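Local atomic coordinates of putative ubiquinone biosynthesis protein (Nostoc punctiforme, PDB entry 3MSQ), a protein that belongs to the Coq4 family and is probably involved in the biosynthesis of ubiquinone (coenzyme Q), though its exact role is not established. Residues F39-L43 with P156-M160; Y129-F135 with L145-F149. Residues are numbered along the deposited sequence.

Contact 1 of 2, residues F39-L43 with P156-M160; sequences FEDAL and PISVM
Two helical segments meet here without a single hydrogen bond between them: F39-L43, which includes residues of helix 32-42, and P156-M160, the first turn of helix 156-172. Their backbones come closest at E40 and I157, whose CA atoms lie 6.0 Å apart; L43 and P156 follow at 7.0 Å between CA atoms. Within the segments, L43 N donates to E40 O (3.2 Å) and M160 N to P156 O (3.1 Å). Apolar contacts between side chains make up the interface, which buries 294 Å². I157 (chi1 t, chi2 p) reaches across with CD1, 3.7 Å from F39 CD2 and 3.8 Å from L43 CD1. The same L43 CD1 (chi1 m, chi2 t) also lies 4.1 Å from P156 CB and 3.8 Å from M160 CG. With chi1 t, the F39 ring brings CZ to 3.5 Å from M160 CB, while the selenium end of M160, a selenomethionine, leads away. E40 contributes only aliphatic packing, CG to I157 CG1 at 3.7 Å. F39 stacks on F20, W122 packs against E40 and I157, and M160 touches S170 of a neighbouring subunit. Helix 156-172 is predicted to be transmembrane; here its first turn is buried against helix 32-42. The contact thus rests on apolar side-chain packing, the E40 carboxylate making its weak, long ion pair with R123 rather than with the other segment.

Contact 2 of 2, residues Y129-F135 with L145-F149; sequences YHVVAGF and LQAFF
L145 gives up the most surface, 106 Å², to segment 129-135; the axes of 129-133 and 145-149 cross at 81°, 10.8 Å apart at closest approach. Its side chain (chi1 t, chi2 p) places CD1 3.8 Å from Y129 CB and 3.9 Å from A133 CB, and CD2 4.0 Å from H130 CB. Y129 (chi1 m) lies near parallel to F149 (chi1 t), planes at 22° and centroids 5.5 Å apart, but offset enough to leave little ring overlap; Y129 CE2 and F149 CE1 approach to 3.5 Å. At G134, with phi 76°, the helical conformation ends, and F135 CA then lies 6.2 Å from L145 CA. With chi1 m and an extended backbone (-130/150), F135 has CD1 3.8 Å from L145 N, which lies over one face of the ring, and CE2 3.9 Å from F148 CD2. F148 (chi1 t) receives A133 CB over its ring face in a CH-pi contact, 4.1 Å from the centroid. Outside the pair, H130 NE2 bonds to E95, and R186 makes a cation-pi contact with F135. Leucine and aromatic side chains thus fill the angle between two consecutive helices crossing steeply after a short turn, within the all-helical Coq4 fold.

After helix 11-23 the chain runs through helix 32-42, whose end waits for a partner more than a hundred residues further on. It passes through helices 47-56, 60-68, 77-81 and 88-98 before helix 114-133, which turns at its end into helix 139-152; contact 2 closes a short excursion, with nine residues between its segments, most of them already in helix 139-152. Helix 156-172 follows directly, and its first turn returns to 39-43 in contact 1, so the small loop sits wholly within the large one and the two do not cross. Their centres are 18 Å apart, yet they touch through S158 and Q146, whose OG and OE1 lie 2.7 Å apart in a probable hydrogen bond.

Contact 1 of 2, residues F39-L43 with P156-M160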
loop_
_atom_site.group_PDB
_atom_site.type_symbol
_atom_site.label_atom_id
_atom_site.label_comp_id
_atom_site.label_asym_id
_atom_site.label_seq_id
_atom_site.Cartn_x
_atom_site.Cartn_y
_atom_site.Cartn_z
ATOM N N PHE A 39 -14.686 2.320 -2.571
ATOM C CA PHE A 39 -14.045 1.009 -2.689
ATOM C C PHE A 39 -14.874 0.083 -3.586
ATOM O O PHE A 39 -14.339 -0.497 -4.540
ATOM C CB PHE A 39 -13.826 0.386 -1.299
ATOM C CG PHE A 39 -13.103 -0.943 -1.240
ATOM C CD1 PHE A 39 -12.260 -1.351 -2.272
ATOM C CD2 PHE A 39 -13.218 -1.760 -0.127
ATOM C CE1 PHE A 39 -11.605 -2.577 -2.217
ATOM C CE2 PHE A 39 -12.557 -2.982 -0.071
ATOM C CZ PHE A 39 -11.752 -3.381 -1.111
ATOM N N GLU A 40 -16.185 -0.032 -3.276
ATOM C CA GLU A 40 -17.178 -0.814 -4.002
ATOM C C GLU A 40 -17.100 -0.497 -5.487
ATOM O O GLU A 40 -17.074 -1.412 -6.306
ATOM C CB GLU A 40 -18.563 -0.427 -3.481
ATOM C CG GLU A 40 -19.365 -1.569 -2.899
ATOM C CD GLU A 40 -20.837 -1.234 -2.810
ATOM O OE1 GLU A 40 -21.244 -0.538 -1.849
ATOM O OE2 GLU A 40 -21.575 -1.634 -3.739
ATOM N N ASP A 41 -17.042 0.809 -5.816
ATOM C CA ASP A 41 -16.947 1.362 -7.173
ATOM C C ASP A 41 -15.670 0.902 -7.889
ATOM O O ASP A 41 -15.702 0.571 -9.079
ATOM C CB ASP A 41 -17.015 2.913 -7.137
ATOM C CG ASP A 41 -18.339 3.541 -6.704
ATOM O OD1 ASP A 41 -19.331 2.785 -6.499
ATOM O OD2 ASP A 41 -18.381 4.782 -6.543
ATOM N N ALA A 42 -14.545 0.880 -7.156
ATOM C CA ALA A 42 -13.248 0.477 -7.694
ATOM C C ALA A 42 -13.191 -1.020 -8.036
ATOM O O ALA A 42 -12.343 -1.435 -8.833
ATOM C CB ALA A 42 -12.158 0.844 -6.724
ATOM N N LEU A 43 -14.107 -1.826 -7.459
ATOM C CA LEU A 43 -14.144 -3.257 -7.717
ATOM C C LEU A 43 -14.958 -3.594 -8.965
ATOM O O LEU A 43 -14.870 -4.717 -9.455
ATOM C CB LEU A 43 -14.660 -4.036 -6.498
ATOM C CG LEU A 43 -13.922 -3.880 -5.191
ATOM C CD1 LEU A 43 -14.749 -4.442 -4.049
ATOM C CD2 LEU A 43 -12.536 -4.529 -5.244
ATOM N N PRO A 156 -17.922 -9.347 -4.782
ATOM C CA PRO A 156 -16.612 -8.817 -4.350
ATOM C C PRO A 156 -16.519 -8.074 -3.018
ATOM O O PRO A 156 -15.660 -8.454 -2.215
ATOM C CB PRO A 156 -16.127 -7.982 -5.533
ATOM C CG PRO A 156 -17.265 -7.972 -6.515
ATOM C CD PRO A 156 -18.121 -9.137 -6.230
ATOM N N ILE A 157 -17.383 -7.053 -2.761
ATOM C CA ILE A 157 -17.375 -6.280 -1.503
ATOM C C ILE A 157 -17.445 -7.119 -0.224
ATOM O O ILE A 157 -16.752 -6.794 0.731
ATOM C CB ILE A 157 -18.309 -5.026 -1.509
ATOM C CG1 ILE A 157 -17.837 -3.919 -0.535
ATOM C CG2 ILE A 157 -19.768 -5.381 -1.305
ATOM C CD1 ILE A 157 -16.482 -3.212 -0.912
ATOM N N SER A 158 -18.221 -8.214 -0.213
ATOM C CA SER A 158 -18.300 -9.097 0.959
ATOM C C SER A 158 -16.931 -9.734 1.258
ATOM O O SER A 158 -16.444 -9.646 2.400
ATOM C CB SER A 158 -19.379 -10.158 0.766
ATOM O OG SER A 158 -20.656 -9.546 0.714
ATOM N N VAL A 159 -16.284 -10.306 0.218
ATOM C CA VAL A 159 -14.963 -10.927 0.326
ATOM C C VAL A 159 -13.972 -9.925 0.899
ATOM O O VAL A 159 -13.235 -10.252 1.819
ATOM C CB VAL A 159 -14.438 -11.424 -1.033
ATOM C CG1 VAL A 159 -13.243 -12.349 -0.855
ATOM C CG2 VAL A 159 -15.527 -12.089 -1.838
HETATM N N MSE A 160 -13.932 -8.716 0.304
HETATM C CA MSE A 160 -13.042 -7.616 0.671
HETATM C C MSE A 160 -13.331 -7.175 2.086
HETATM O O MSE A 160 -12.393 -7.117 2.895
HETATM C CB MSE A 160 -13.175 -6.440 -0.297
HETATM C CG MSE A 160 -12.800 -6.771 -1.761
HETATM SE SE MSE A 160 -11.036 -7.577 -2.029
HETATM C CE MSE A 160 -11.578 -9.285 -2.507
#

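Contact 2 of 2, residues Y129-F135 with L145-F149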
loop_
_atom_site.group_PDB
_atom_site.type_symbol
_atom_site.label_atom_id
_atom_site.label_comp_id
_atom_site.label_asym_id
_atom_site.label_seq_id
_atom_site.Cartn_x
_atom_site.Cartn_y
_atom_site.Cartn_z
ATOM N N TYR A 129 -31.335 -6.473 5.490
ATOM C CA TYR A 129 -30.723 -7.796 5.695
ATOM C C TYR A 129 -30.476 -8.176 7.145
ATOM O O TYR A 129 -30.953 -9.228 7.565
ATOM C CB TYR A 129 -29.419 -7.992 4.881
ATOM C CG TYR A 129 -29.543 -8.032 3.373
ATOM C CD1 TYR A 129 -30.785 -8.037 2.756
ATOM C CD2 TYR A 129 -28.410 -8.044 2.563
ATOM C CE1 TYR A 129 -30.901 -8.021 1.371
ATOM C CE2 TYR A 129 -28.511 -8.029 1.174
ATOM C CZ TYR A 129 -29.762 -8.029 0.580
ATOM O OH TYR A 129 -29.896 -8.029 -0.791
ATOM N N HIS A 130 -29.747 -7.337 7.907
ATOM C CA HIS A 130 -29.411 -7.614 9.300
ATOM C C HIS A 130 -30.623 -7.877 10.232
ATOM O O HIS A 130 -30.482 -8.656 11.180
ATOM C CB HIS A 130 -28.431 -6.566 9.862
ATOM C CG HIS A 130 -29.095 -5.297 10.267
ATOM N ND1 HIS A 130 -29.151 -4.208 9.416
ATOM C CD2 HIS A 130 -29.742 -4.994 11.419
ATOM C CE1 HIS A 130 -29.819 -3.274 10.080
ATOM N NE2 HIS A 130 -30.200 -3.708 11.289
ATOM N N VAL A 131 -31.798 -7.250 9.964
ATOM C CA VAL A 131 -33.001 -7.483 10.784
ATOM C C VAL A 131 -33.585 -8.900 10.601
ATOM O O VAL A 131 -33.977 -9.527 11.594
ATOM C CB VAL A 131 -34.076 -6.348 10.814
ATOM C CG1 VAL A 131 -33.441 -4.965 10.839
ATOM C CG2 VAL A 131 -35.077 -6.463 9.681
ATOM N N VAL A 132 -33.601 -9.403 9.335
ATOM C CA VAL A 132 -34.075 -10.740 8.955
ATOM C C VAL A 132 -33.022 -11.777 9.365
ATOM O O VAL A 132 -33.372 -12.771 10.012
ATOM C CB VAL A 132 -34.461 -10.821 7.454
ATOM C CG1 VAL A 132 -34.903 -12.232 7.050
ATOM C CG2 VAL A 132 -35.556 -9.810 7.113
ATOM N N ALA A 133 -31.732 -11.515 9.038
ATOM C CA ALA A 133 -30.596 -12.379 9.362
ATOM C C ALA A 133 -30.279 -12.470 10.867
ATOM O O ALA A 133 -29.683 -13.463 11.302
ATOM C CB ALA A 133 -29.369 -11.936 8.593
ATOM N N GLY A 134 -30.644 -11.437 11.633
ATOM C CA GLY A 134 -30.402 -11.387 13.070
ATOM C C GLY A 134 -28.965 -11.086 13.470
ATOM O O GLY A 134 -28.329 -11.884 14.168
ATOM N N PHE A 135 -28.451 -9.915 13.038
ATOM C CA PHE A 135 -27.106 -9.388 13.346
ATOM C C PHE A 135 -27.214 -7.956 13.849
ATOM O O PHE A 135 -28.136 -7.242 13.450
ATOM C CB PHE A 135 -26.188 -9.438 12.116
ATOM C CG PHE A 135 -25.808 -10.836 11.724
ATOM C CD1 PHE A 135 -24.713 -11.465 12.307
ATOM C CD2 PHE A 135 -26.548 -11.535 10.778
ATOM C CE1 PHE A 135 -24.380 -12.775 11.973
ATOM C CE2 PHE A 135 -26.218 -12.847 10.448
ATOM C CZ PHE A 135 -25.141 -13.459 11.054
ATOM N N LEU A 145 -22.800 -10.364 9.220
ATOM C CA LEU A 145 -23.788 -10.303 8.138
ATOM C C LEU A 145 -23.142 -10.558 6.784
ATOM O O LEU A 145 -23.736 -11.259 5.950
ATOM C CB LEU A 145 -24.572 -8.963 8.137
ATOM C CG LEU A 145 -25.510 -8.699 6.954
ATOM C CD1 LEU A 145 -26.749 -9.555 7.037
ATOM C CD2 LEU A 145 -25.868 -7.243 6.870
ATOM N N GLN A 146 -21.924 -10.008 6.563
ATOM C CA GLN A 146 -21.196 -10.195 5.297
ATOM C C GLN A 146 -20.827 -11.667 5.104
ATOM O O GLN A 146 -20.811 -12.158 3.985
ATOM C CB GLN A 146 -19.940 -9.288 5.227
ATOM C CG GLN A 146 -20.216 -7.769 5.152
ATOM C CD GLN A 146 -20.911 -7.308 3.889
ATOM O OE1 GLN A 146 -20.879 -7.963 2.848
ATOM N NE2 GLN A 146 -21.573 -6.167 3.957
ATOM N N ALA A 147 -20.556 -12.368 6.206
ATOM C CA ALA A 147 -20.210 -13.789 6.214
ATOM C C ALA A 147 -21.436 -14.598 5.838
ATOM O O ALA A 147 -21.323 -15.504 5.017
ATOM C CB ALA A 147 -19.657 -14.201 7.581
ATOM N N PHE A 148 -22.615 -14.196 6.341
ATOM C CA PHE A 148 -23.916 -14.797 6.014
ATOM C C PHE A 148 -24.194 -14.615 4.501
ATOM O O PHE A 148 -24.586 -15.575 3.839
ATOM C CB PHE A 148 -25.040 -14.155 6.874
ATOM C CG PHE A 148 -26.447 -14.686 6.681
ATOM C CD1 PHE A 148 -27.194 -14.340 5.560
ATOM C CD2 PHE A 148 -27.058 -15.459 7.665
ATOM C CE1 PHE A 148 -28.493 -14.829 5.390
ATOM C CE2 PHE A 148 -28.362 -15.936 7.494
ATOM C CZ PHE A 148 -29.071 -15.615 6.360
ATOM N N PHE A 149 -23.924 -13.392 3.965
ATOM C CA PHE A 149 -24.125 -13.006 2.564
ATOM C C PHE A 149 -23.177 -13.743 1.598
ATOM O O PHE A 149 -23.620 -14.218 0.535
ATOM C CB PHE A 149 -24.064 -11.483 2.404
ATOM C CG PHE A 149 -24.685 -10.994 1.119
ATOM C CD1 PHE A 149 -26.066 -11.039 0.930
ATOM C CD2 PHE A 149 -23.891 -10.510 0.083
ATOM C CE1 PHE A 149 -26.641 -10.632 -0.284
ATOM C CE2 PHE A 149 -24.469 -10.101 -1.127
ATOM C CZ PHE A 149 -25.841 -10.153 -1.296
#